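Local structure of structural protein (unclassified Rudivirus, 6WQ0) at residues Ser60-Leu63 against Thr64-Val68; Ala120-Asn123 against Ile124-Ser128. The protein self-assembles into a helical, filamentous nucleocapsid that wraps the viral DNA and keeps it in A-form. All coordinates share one frame; numbering follows the deposited sequence.

Contact 1 of 2, residues Ser60-Leu63 against Thr64-Val68; sequences SAVL and TQYGV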
loop_
_atom_site.group_PDB
_atom_site.type_symbol
_atom_site.label_atom_id
_atom_site.label_comp_id
_atom_site.label_asym_id
_atom_site.label_seq_id
_atom_site.Cartn_x
_atom_site.Cartn_y
_atom_site.Cartn_z
ATOM N N SER C 60 -85.909 14.606 -15.235
ATOM C CA SER C 60 -85.693 16.046 -15.339
ATOM C C SER C 60 -86.561 16.649 -16.438
ATOM O O SER C 60 -87.232 17.671 -16.233
ATOM C CB SER C 60 -84.214 16.324 -15.598
ATOM O OG SER C 60 -83.938 17.712 -15.607
ATOM N N ALA C 61 -86.564 16.016 -17.616
ATOM C CA ALA C 61 -87.420 16.478 -18.705
ATOM C C ALA C 61 -88.886 16.510 -18.289
ATOM O O ALA C 61 -89.628 17.421 -18.666
ATOM C CB ALA C 61 -87.229 15.587 -19.928
ATOM N N VAL C 62 -89.323 15.517 -17.515
ATOM C CA VAL C 62 -90.718 15.482 -17.078
ATOM C C VAL C 62 -90.997 16.594 -16.074
ATOM O O VAL C 62 -92.051 17.239 -16.113
ATOM C CB VAL C 62 -91.067 14.099 -16.498
ATOM C CG1 VAL C 62 -92.412 14.135 -15.808
ATOM C CG2 VAL C 62 -91.068 13.055 -17.588
ATOM N N LEU C 63 -90.056 16.839 -15.162
ATOM C CA LEU C 63 -90.271 17.808 -14.093
ATOM C C LEU C 63 -90.320 19.230 -14.630
ATOM O O LEU C 63 -91.054 20.068 -14.100
ATOM C CB LEU C 63 -89.173 17.684 -13.038
ATOM C CG LEU C 63 -89.164 16.472 -12.106
ATOM C CD1 LEU C 63 -87.995 16.558 -11.143
ATOM C CD2 LEU C 63 -90.471 16.363 -11.361
ATOM N N THR C 64 -89.538 19.528 -15.671
ATOM C CA THR C 64 -89.572 20.874 -16.238
ATOM C C THR C 64 -90.907 21.173 -16.917
ATOM O O THR C 64 -91.282 22.340 -17.049
ATOM C CB THR C 64 -88.413 21.064 -17.215
ATOM O OG1 THR C 64 -87.206 20.593 -16.612
ATOM C CG2 THR C 64 -88.229 22.525 -17.562
ATOM N N GLN C 65 -91.639 20.143 -17.347
ATOM C CA GLN C 65 -92.974 20.332 -17.900
ATOM C C GLN C 65 -94.030 20.583 -16.836
ATOM O O GLN C 65 -95.170 20.893 -17.186
ATOM C CB GLN C 65 -93.393 19.115 -18.717
ATOM C CG GLN C 65 -92.527 18.831 -19.921
ATOM C CD GLN C 65 -92.866 17.504 -20.567
ATOM O OE1 GLN C 65 -93.766 16.798 -20.118
ATOM N NE2 GLN C 65 -92.141 17.157 -21.622
ATOM N N TYR C 66 -93.691 20.446 -15.560
ATOM C CA TYR C 66 -94.646 20.643 -14.486
ATOM C C TYR C 66 -94.318 21.828 -13.594
ATOM O O TYR C 66 -95.093 22.119 -12.677
ATOM C CB TYR C 66 -94.752 19.372 -13.627
ATOM C CG TYR C 66 -95.683 18.327 -14.204
ATOM C CD1 TYR C 66 -95.295 17.538 -15.273
ATOM C CD2 TYR C 66 -96.949 18.135 -13.680
ATOM C CE1 TYR C 66 -96.142 16.589 -15.805
ATOM C CE2 TYR C 66 -97.801 17.188 -14.202
ATOM C CZ TYR C 66 -97.392 16.417 -15.264
ATOM O OH TYR C 66 -98.243 15.473 -15.788
ATOM N N GLY C 67 -93.206 22.517 -13.828
ATOM C CA GLY C 67 -92.883 23.713 -13.084
ATOM C C GLY C 67 -92.153 23.493 -11.785
ATOM O O GLY C 67 -92.149 24.390 -10.938
ATOM N N VAL C 68 -91.524 22.342 -11.600
ATOM C CA VAL C 68 -90.871 22.007 -10.342
ATOM C C VAL C 68 -89.438 22.513 -10.377
ATOM O O VAL C 68 -88.695 22.239 -11.326
ATOM C CB VAL C 68 -90.919 20.494 -10.082
ATOM C CG1 VAL C 68 -90.365 20.185 -8.718
ATOM C CG2 VAL C 68 -92.338 19.979 -10.197
#
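T64 folds back on S60 at the end of helix 50-64: its backbone N donates to S60 O over 3.0 Å. Its OG1 comes to 2.9 Å from the same S60 O, because chi1 of -47° sets the hydroxyl beside the backbone N and back over the preceding turn; the firmer partner of this hydroxyl is the carbonyl of I90 in a second subunit. Threonine suits the place because its hydroxyl can reach both carbonyls, while its side chain also packs on A92 of that subunit. Beyond it the bonding pattern changes: Y66 N bonds to L63 O at 3.0 Å and Q65 N weakly to V62 O, each three residues back, while V68 N makes a long, weak bond five residues back to L63 O (3.4 Å). Between them G67 has positive phi (86°), where a CB would press on the preceding carbonyl. The glycine, the i to i+5 bond and an apolar pair spanning it, L63 CD2 to V68 CG2 at 4.2 Å, resemble a Schellman motif, though the i to i+5 bond is weak. Farther out, the tyrosine ring of Y66 presents its CD1 edge to V62 O at 3.4 Å, while the aliphatic CG of the exposed Q65 lies 3.5 Å from A61 O, with its amide, on an extended chain, still near the same carbonyl. L63 and V62 turn inward: L63 meets R73 and Y76 of helix 71-89 and I117 of helix 115-126, where V62 packs as well. R73 also bonds V68 O, tying this turn to the start of the next helix.

Contact 2 of 2, residues Ala120-Asn123 against Ile124-Ser128; sequences AVTN and IILGS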
loop_
_atom_site.group_PDB
_atom_site.type_symbol
_atom_site.label_atom_id
_atom_site.label_comp_id
_atom_site.label_asym_id
_atom_site.label_seq_id
_atom_site.Cartn_x
_atom_site.Cartn_y
_atom_site.Cartn_z
ATOM N N ALA C 120 -96.700 10.920 -13.323
ATOM C CA ALA C 120 -95.932 11.278 -14.514
ATOM C C ALA C 120 -94.544 10.645 -14.501
ATOM O O ALA C 120 -94.061 10.160 -15.534
ATOM C CB ALA C 120 -95.825 12.796 -14.634
ATOM N N VAL C 121 -93.893 10.625 -13.338
ATOM C CA VAL C 121 -92.554 10.048 -13.236
ATOM C C VAL C 121 -92.601 8.537 -13.440
ATOM O O VAL C 121 -91.804 7.969 -14.199
ATOM C CB VAL C 121 -91.913 10.415 -11.886
ATOM C CG1 VAL C 121 -90.581 9.723 -11.734
ATOM C CG2 VAL C 121 -91.720 11.906 -11.789
ATOM N N THR C 122 -93.529 7.858 -12.765
ATOM C CA THR C 122 -93.620 6.417 -12.956
ATOM C C THR C 122 -94.090 6.055 -14.358
ATOM O O THR C 122 -93.801 4.953 -14.827
ATOM C CB THR C 122 -94.533 5.795 -11.898
ATOM O OG1 THR C 122 -94.529 4.369 -12.036
ATOM C CG2 THR C 122 -95.924 6.294 -12.046
ATOM N N ASN C 123 -94.765 6.967 -15.056
ATOM C CA ASN C 123 -95.123 6.715 -16.443
ATOM C C ASN C 123 -93.914 6.839 -17.359
ATOM O O ASN C 123 -93.727 6.015 -18.257
ATOM C CB ASN C 123 -96.232 7.674 -16.872
ATOM C CG ASN C 123 -96.660 7.471 -18.302
ATOM O OD1 ASN C 123 -97.580 6.712 -18.583
ATOM N ND2 ASN C 123 -96.004 8.165 -19.218
ATOM N N ILE C 124 -93.077 7.857 -17.154
ATOM C CA ILE C 124 -91.884 7.962 -17.990
ATOM C C ILE C 124 -90.920 6.815 -17.706
ATOM O O ILE C 124 -90.133 6.433 -18.579
ATOM C CB ILE C 124 -91.203 9.336 -17.822
ATOM C CG1 ILE C 124 -90.315 9.648 -19.026
ATOM C CG2 ILE C 124 -90.360 9.391 -16.567
ATOM C CD1 ILE C 124 -91.066 9.934 -20.278
ATOM N N ILE C 125 -90.963 6.235 -16.507
ATOM C CA ILE C 125 -90.009 5.176 -16.185
ATOM C C ILE C 125 -90.528 3.801 -16.591
ATOM O O ILE C 125 -89.847 3.064 -17.311
ATOM C CB ILE C 125 -89.635 5.199 -14.693
ATOM C CG1 ILE C 125 -88.897 6.491 -14.362
ATOM C CG2 ILE C 125 -88.754 4.017 -14.348
ATOM C CD1 ILE C 125 -88.425 6.563 -12.948
ATOM N N LEU C 126 -91.720 3.431 -16.130
ATOM C CA LEU C 126 -92.223 2.083 -16.359
ATOM C C LEU C 126 -93.125 1.965 -17.576
ATOM O O LEU C 126 -93.322 0.853 -18.073
ATOM C CB LEU C 126 -92.986 1.584 -15.131
ATOM C CG LEU C 126 -92.151 1.209 -13.913
ATOM C CD1 LEU C 126 -93.007 0.490 -12.902
ATOM C CD2 LEU C 126 -90.963 0.365 -14.321
ATOM N N GLY C 127 -93.681 3.069 -18.058
ATOM C CA GLY C 127 -94.565 3.067 -19.202
ATOM C C GLY C 127 -96.020 3.276 -18.857
ATOM O O GLY C 127 -96.801 3.663 -19.733
ATOM N N SER C 128 -96.407 3.026 -17.613
ATOM C CA SER C 128 -97.769 3.198 -17.147
ATOM C C SER C 128 -97.736 3.791 -15.748
ATOM O O SER C 128 -96.793 3.540 -14.990
ATOM C CB SER C 128 -98.525 1.861 -17.127
ATOM O OG SER C 128 -99.835 2.018 -16.616
#
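V121 and I125, one turn apart, lie side by side and point the same way, with V121 CG1 4.0 Å from I125 CD1. Chi1 of -65° places I125 CG1 beside its own backbone N, and from there it rests 3.3 Å from V121 O. I124 uses its other branch: CG2 is tucked between the backbone N and the carbonyl carbon, and so turns back along the helix toward V121 O. At the next step L126 CB lies 3.5 Å from T122 O, so the beta carbon of this leucine covers the carbonyl that its own N-H binds. Beta-branched and leucine side chains thus coat a backbone whose polar groups are already engaged. Helical i to i+4 bonds hold these residues in place. I124 N bonds to A120 O and I125 N to V121 O, the latter more bent at 138°, and L126 N reaches T122 O at 2.9 Å. The last of these bonds runs from G127 N to N123 O over 3.0 Å and is bent. Around this, V121 and I125 face V59 and V55 of helix 50-64, whereas T122 and L126 share V100 of helix 94-111; Y79 of helix 71-89 lies against both V121 and T122. V121, I125 and L126 bring apolar branches, and T122 a compact side chain, to the neighbouring helices, while N123, partly exposed, touches P129. At G127 phi swings to 106°, a value that suits a residue without a CB, since a CB would run into the carbonyl of L126. A glycine just past the helix, bonded by its N-H to the carbonyl four residues back, is consistent with the alpha-L C-capping motif, which here ends helix 115-126.

Along the chain contact 1 comes first, at the end of helix 50-64, and contact 2 follows at the end of helix 115-126, with helices 71-89 and 94-111 between them. Their centres are about 13 Å apart, and they touch directly: V62 CG2 lies 3.7 Å from I124 CB, and A120 CB meets both V62 CG1 and Y66 OH at 3.8 Å. Two glycine-terminated helices are thereby joined in one all-helical bundle. The nearest atom of contact 1 is about 4 Å from the DNA, that of contact 2 about 10 Å, so contact 1 lies where the nucleocapsid meets DNA and a neighbouring copy, and contact 2 within the fold of one subunit.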